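Local coordinates for protein oxidoreductase (Bordetella pertussis, PDB 3Q2K) that probably oxidises the 3'-hydroxyl of a UDP-linked N-acetylglucosaminuronic acid with NAD in making a diacetamido-mannuronic acid, at residues Q151-K162 and H211-L219. Numbering follows the deposited sequence.
With HP7 ((2S,3S,4R,5R,6R)-5-acetamido-6-[[[(2R,3S,4R,5R)-5-(2,4-dioxopyrimidin-1-yl)-3,4-dihydroxy-oxolan-2-yl]methoxy-hydroxy-phosphoryl]oxy-hydroxy-phosphoryl]oxy-3,4-dihydroxy-oxane-2-carboxylic acid), chain V.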
# COMPACT_ATOMS: atom_id res chain seq x y z
N GLN C 151 -32.87 18.67 -11.08
CA GLN C 151 -33.60 19.92 -11.25
C GLN C 151 -32.82 21.14 -10.80
O GLN C 151 -33.04 22.22 -11.35
CB GLN C 151 -35.04 19.91 -10.73
CG GLN C 151 -35.20 19.89 -9.21
CD GLN C 151 -35.18 18.48 -8.66
OE1 GLN C 151 -34.55 17.59 -9.24
NE2 GLN C 151 -35.92 18.26 -7.58
N ASN C 152 -31.90 20.98 -9.84
CA ASN C 152 -31.30 22.18 -9.27
C ASN C 152 -30.47 22.87 -10.34
O ASN C 152 -30.14 24.04 -10.22
CB ASN C 152 -30.38 21.86 -8.08
CG ASN C 152 -31.14 21.49 -6.82
OD1 ASN C 152 -32.36 21.31 -6.82
ND2 ASN C 152 -30.40 21.29 -5.74
N ARG C 153 -30.16 22.13 -11.40
CA ARG C 153 -29.37 22.77 -12.45
C ARG C 153 -30.08 23.98 -13.06
O ARG C 153 -29.46 24.89 -13.62
CB ARG C 153 -28.96 21.75 -13.52
CG ARG C 153 -27.84 20.83 -13.12
CD ARG C 153 -27.47 19.95 -14.31
NE ARG C 153 -26.47 18.94 -13.98
CZ ARG C 153 -25.68 18.34 -14.88
NH1 ARG C 153 -25.75 18.66 -16.17
NH2 ARG C 153 -24.81 17.43 -14.51
N ARG C 154 -31.40 24.01 -12.95
CA ARG C 154 -32.15 25.07 -13.59
C ARG C 154 -32.31 26.21 -12.60
O ARG C 154 -32.80 27.27 -12.98
CB ARG C 154 -33.54 24.59 -14.02
CG ARG C 154 -33.55 23.40 -14.97
CD ARG C 154 -32.74 23.64 -16.23
NE ARG C 154 -33.05 24.91 -16.88
CZ ARG C 154 -32.12 25.68 -17.44
NH1 ARG C 154 -32.47 26.83 -18.00
NH2 ARG C 154 -30.85 25.31 -17.43
N ASN C 155 -31.96 25.98 -11.34
CA ASN C 155 -32.03 27.06 -10.36
C ASN C 155 -31.43 28.35 -10.92
O ASN C 155 -30.28 28.38 -11.35
CB ASN C 155 -31.20 26.70 -9.13
CG ASN C 155 -31.97 25.80 -8.20
OD1 ASN C 155 -33.02 25.29 -8.57
ND2 ASN C 155 -31.43 25.57 -7.00
N ALA C 156 -32.17 29.45 -10.86
CA ALA C 156 -31.60 30.72 -11.29
C ALA C 156 -30.29 31.11 -10.63
O ALA C 156 -29.43 31.66 -11.32
CB ALA C 156 -32.59 31.86 -11.15
N THR C 157 -30.16 30.90 -9.32
CA THR C 157 -28.89 31.21 -8.66
C THR C 157 -27.70 30.46 -9.27
O THR C 157 -26.66 31.05 -9.51
CB THR C 157 -28.98 30.79 -7.19
OG1 THR C 157 -29.50 29.45 -7.20
CG2 THR C 157 -29.93 31.72 -6.43
N LEU C 158 -27.85 29.16 -9.51
CA LEU C 158 -26.72 28.34 -9.93
C LEU C 158 -26.46 28.59 -11.42
O LEU C 158 -25.31 28.58 -11.87
CB LEU C 158 -26.99 26.85 -9.65
CG LEU C 158 -27.05 26.37 -8.20
CD1 LEU C 158 -27.47 24.91 -8.02
CD2 LEU C 158 -25.74 26.64 -7.46
N GLN C 159 -27.51 28.88 -12.19
CA GLN C 159 -27.29 29.37 -13.55
C GLN C 159 -26.38 30.59 -13.63
O GLN C 159 -25.47 30.65 -14.45
CB GLN C 159 -28.62 29.67 -14.25
CG GLN C 159 -29.24 28.46 -14.94
CD GLN C 159 -28.26 27.74 -15.86
OE1 GLN C 159 -27.66 28.36 -16.74
NE2 GLN C 159 -28.08 26.44 -15.66
N LEU C 160 -26.60 31.57 -12.76
CA LEU C 160 -25.70 32.73 -12.77
C LEU C 160 -24.27 32.34 -12.41
O LEU C 160 -23.29 32.89 -12.92
CB LEU C 160 -26.15 33.75 -11.72
CG LEU C 160 -27.37 34.65 -11.97
CD1 LEU C 160 -27.65 35.44 -10.70
CD2 LEU C 160 -27.02 35.58 -13.11
N VAL C 161 -24.10 31.44 -11.45
CA VAL C 161 -22.73 31.08 -11.12
C VAL C 161 -22.11 30.40 -12.35
O VAL C 161 -20.98 30.67 -12.76
CB VAL C 161 -22.81 30.17 -9.88
CG1 VAL C 161 -21.53 29.38 -9.67
CG2 VAL C 161 -23.09 31.03 -8.65
N LYS C 162 -22.88 29.52 -12.98
CA LYS C 162 -22.41 28.71 -14.10
C LYS C 162 -21.95 29.66 -15.19
O LYS C 162 -20.88 29.52 -15.79
CB LYS C 162 -23.59 27.89 -14.61
CG LYS C 162 -23.39 27.06 -15.86
CD LYS C 162 -22.48 25.88 -15.57
CE LYS C 162 -22.64 24.81 -16.63
NZ LYS C 162 -21.30 24.20 -16.69
N HIS C 211 -27.62 15.82 -5.69
CA HIS C 211 -27.79 17.11 -6.36
C HIS C 211 -26.57 17.97 -6.08
O HIS C 211 -26.27 18.90 -6.84
CB HIS C 211 -29.00 17.90 -5.84
CG HIS C 211 -30.27 17.10 -5.80
ND1 HIS C 211 -31.11 16.99 -6.88
CD2 HIS C 211 -30.82 16.34 -4.82
CE1 HIS C 211 -32.15 16.23 -6.56
NE2 HIS C 211 -32.00 15.82 -5.31
N TYR C 212 -25.94 17.74 -4.94
CA TYR C 212 -24.83 18.59 -4.54
C TYR C 212 -23.51 18.01 -5.02
O TYR C 212 -22.63 18.74 -5.46
CB TYR C 212 -24.84 18.85 -3.03
CG TYR C 212 -26.08 19.64 -2.72
CD1 TYR C 212 -26.01 21.02 -2.55
CD2 TYR C 212 -27.32 19.02 -2.68
CE1 TYR C 212 -27.17 21.74 -2.31
CE2 TYR C 212 -28.48 19.74 -2.46
CZ TYR C 212 -28.39 21.11 -2.30
OH TYR C 212 -29.53 21.83 -2.04
N VAL C 213 -23.37 16.69 -4.98
CA VAL C 213 -22.24 16.05 -5.62
C VAL C 213 -22.20 16.40 -7.10
O VAL C 213 -21.10 16.68 -7.59
CB VAL C 213 -22.24 14.54 -5.38
CG1 VAL C 213 -21.14 13.84 -6.16
CG2 VAL C 213 -22.02 14.33 -3.91
N ASP C 214 -23.37 16.52 -7.72
CA ASP C 214 -23.53 16.86 -9.13
C ASP C 214 -22.90 18.21 -9.46
O ASP C 214 -22.32 18.37 -10.53
CB ASP C 214 -25.00 16.89 -9.55
CG ASP C 214 -25.20 17.18 -11.03
OD1 ASP C 214 -24.69 16.41 -11.87
OD2 ASP C 214 -25.86 18.17 -11.39
N LEU C 215 -23.00 19.17 -8.55
CA LEU C 215 -22.41 20.49 -8.75
C LEU C 215 -20.89 20.51 -8.89
O LEU C 215 -20.36 21.42 -9.53
CB LEU C 215 -22.77 21.42 -7.59
CG LEU C 215 -24.26 21.48 -7.24
CD1 LEU C 215 -24.48 22.59 -6.21
CD2 LEU C 215 -25.03 21.82 -8.51
N LEU C 216 -20.21 19.55 -8.27
CA LEU C 216 -18.75 19.49 -8.32
C LEU C 216 -18.20 19.48 -9.74
O LEU C 216 -17.35 20.30 -10.10
CB LEU C 216 -18.20 18.33 -7.51
CG LEU C 216 -18.73 18.39 -6.07
CD1 LEU C 216 -18.37 17.13 -5.30
CD2 LEU C 216 -18.18 19.61 -5.36
N ASP C 217 -18.68 18.53 -10.53
CA ASP C 217 -18.22 18.44 -11.91
C ASP C 217 -18.95 19.45 -12.80
O ASP C 217 -18.31 20.18 -13.55
CB ASP C 217 -18.43 17.04 -12.48
CG ASP C 217 -17.94 16.95 -13.91
OD1 ASP C 217 -18.53 17.63 -14.77
OD2 ASP C 217 -16.93 16.25 -14.13
N TRP C 218 -20.28 19.46 -12.76
CA TRP C 218 -21.08 20.39 -13.55
C TRP C 218 -20.61 21.84 -13.46
O TRP C 218 -20.47 22.52 -14.48
CB TRP C 218 -22.54 20.28 -13.12
CG TRP C 218 -23.41 21.14 -13.97
CD1 TRP C 218 -23.62 21.02 -15.31
CD2 TRP C 218 -24.20 22.27 -13.54
NE1 TRP C 218 -24.47 22.01 -15.75
CE2 TRP C 218 -24.83 22.79 -14.69
CE3 TRP C 218 -24.43 22.87 -12.30
CZ2 TRP C 218 -25.70 23.87 -14.63
CZ3 TRP C 218 -25.31 23.94 -12.24
CH2 TRP C 218 -25.91 24.45 -13.40
N LEU C 219 -20.30 22.32 -12.26
CA LEU C 219 -19.98 23.73 -12.12
C LEU C 219 -18.49 24.02 -12.28
O LEU C 219 -18.09 24.95 -12.98
CB LEU C 219 -20.43 24.27 -10.76
CG LEU C 219 -21.89 24.71 -10.65
CD1 LEU C 219 -22.19 25.19 -9.24
CD2 LEU C 219 -22.18 25.83 -11.63
N1 HP7 V . -37.32 16.61 6.63
C2 HP7 V . -37.21 16.78 7.95
O2 HP7 V . -37.44 15.92 8.83
N3 HP7 V . -36.80 17.97 8.43
C4 HP7 V . -36.50 18.97 7.57
O4 HP7 V . -36.08 20.02 8.10
C5 HP7 V . -36.61 18.80 6.19
C6 HP7 V . -37.05 17.56 5.72
PA HP7 V . -38.41 17.25 1.63
PB HP7 V . -37.81 16.92 -1.15
O'P HP7 V . -35.15 12.98 1.43
O'Q HP7 V . -36.09 11.61 0.12
C1' HP7 V . -35.33 16.09 -1.28
O1A HP7 V . -37.87 18.65 1.86
O1B HP7 V . -37.55 18.38 -1.43
C1C HP7 V . -37.77 15.30 6.16
C2' HP7 V . -34.31 15.89 -2.41
N2' HP7 V . -34.48 16.76 -3.56
O2A HP7 V . -39.89 16.95 1.55
O2B HP7 V . -39.09 16.21 -1.53
C2C HP7 V . -39.28 15.30 5.98
O2C HP7 V . -39.74 14.00 6.33
C3' HP7 V . -34.47 14.48 -2.95
O3' HP7 V . -33.58 14.14 -4.03
O3A HP7 V . -37.57 16.61 0.41
O3B HP7 V . -36.63 16.10 -1.88
C3C HP7 V . -39.37 15.28 4.46
O3C HP7 V . -40.62 14.68 4.13
C4' HP7 V . -34.40 13.52 -1.76
O4' HP7 V . -34.56 12.21 -2.30
C4C HP7 V . -38.19 14.42 4.04
O4C HP7 V . -37.19 14.98 4.89
C5' HP7 V . -35.56 13.77 -0.80
O5' HP7 V . -35.34 15.07 -0.26
C5C HP7 V . -37.82 14.87 2.63
O5C HP7 V . -37.77 16.29 2.75
C6' HP7 V . -35.60 12.74 0.29
C7' HP7 V . -33.96 17.98 -3.60
O7' HP7 V . -33.24 18.31 -2.67
C8' HP7 V . -34.25 18.91 -4.75
O HOH W 1 -30.42 18.38 -9.01
O HOH W 2 -32.04 20.42 -2.98
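The indole of Trp-218, swung out toward residues 151-162 by a chi1 of -176° that sets CG anti to the backbone N, is the bump of this interface, slotted between two long side chains. Arg-153 covers one face, its CG 3.8 Å from the centroid of the six-membered ring and its guanidinium lying almost flat over the pyrrole side, planes about 18° apart. Lys-162 closes over the opposite face, CE 3.5 Å from Trp-218 NE1; its NZ makes a cation-pi contact with the five-membered ring and hydrogen-bonds to Trp-218 O. At the rim, Gln-159 NE2 abuts the ring while donating a straight hydrogen bond to Arg-153 O. Asp-214 fixes the rotation of the guanidinium: Arg-153 NE reaches OD2 and NH2 reaches OD1, each at 2.8 Å, through syn lone pairs in a nearly coplanar, side-on salt bridge. Beside the indole, Leu-158 CD1 meets Leu-215 CD2 at 4.0 Å, and Leu-219 CD2 presses into the notch formed by Val-161 CG1 and Lys-162 CB. At the other end, water bridges Asn-152 N to His-211 ND1, NE2 shares a hydrogen bond with HP7 O3' (2.6 Å), and Gln-151 NE2 hydrogen-bonds to the NADH. The 3-10 turn 151-154, ahead of a helix running 25° from helix 211-219, thus brings the contact to the substrate and cofactor site of a GFO/IDH/MocA dehydrogenase.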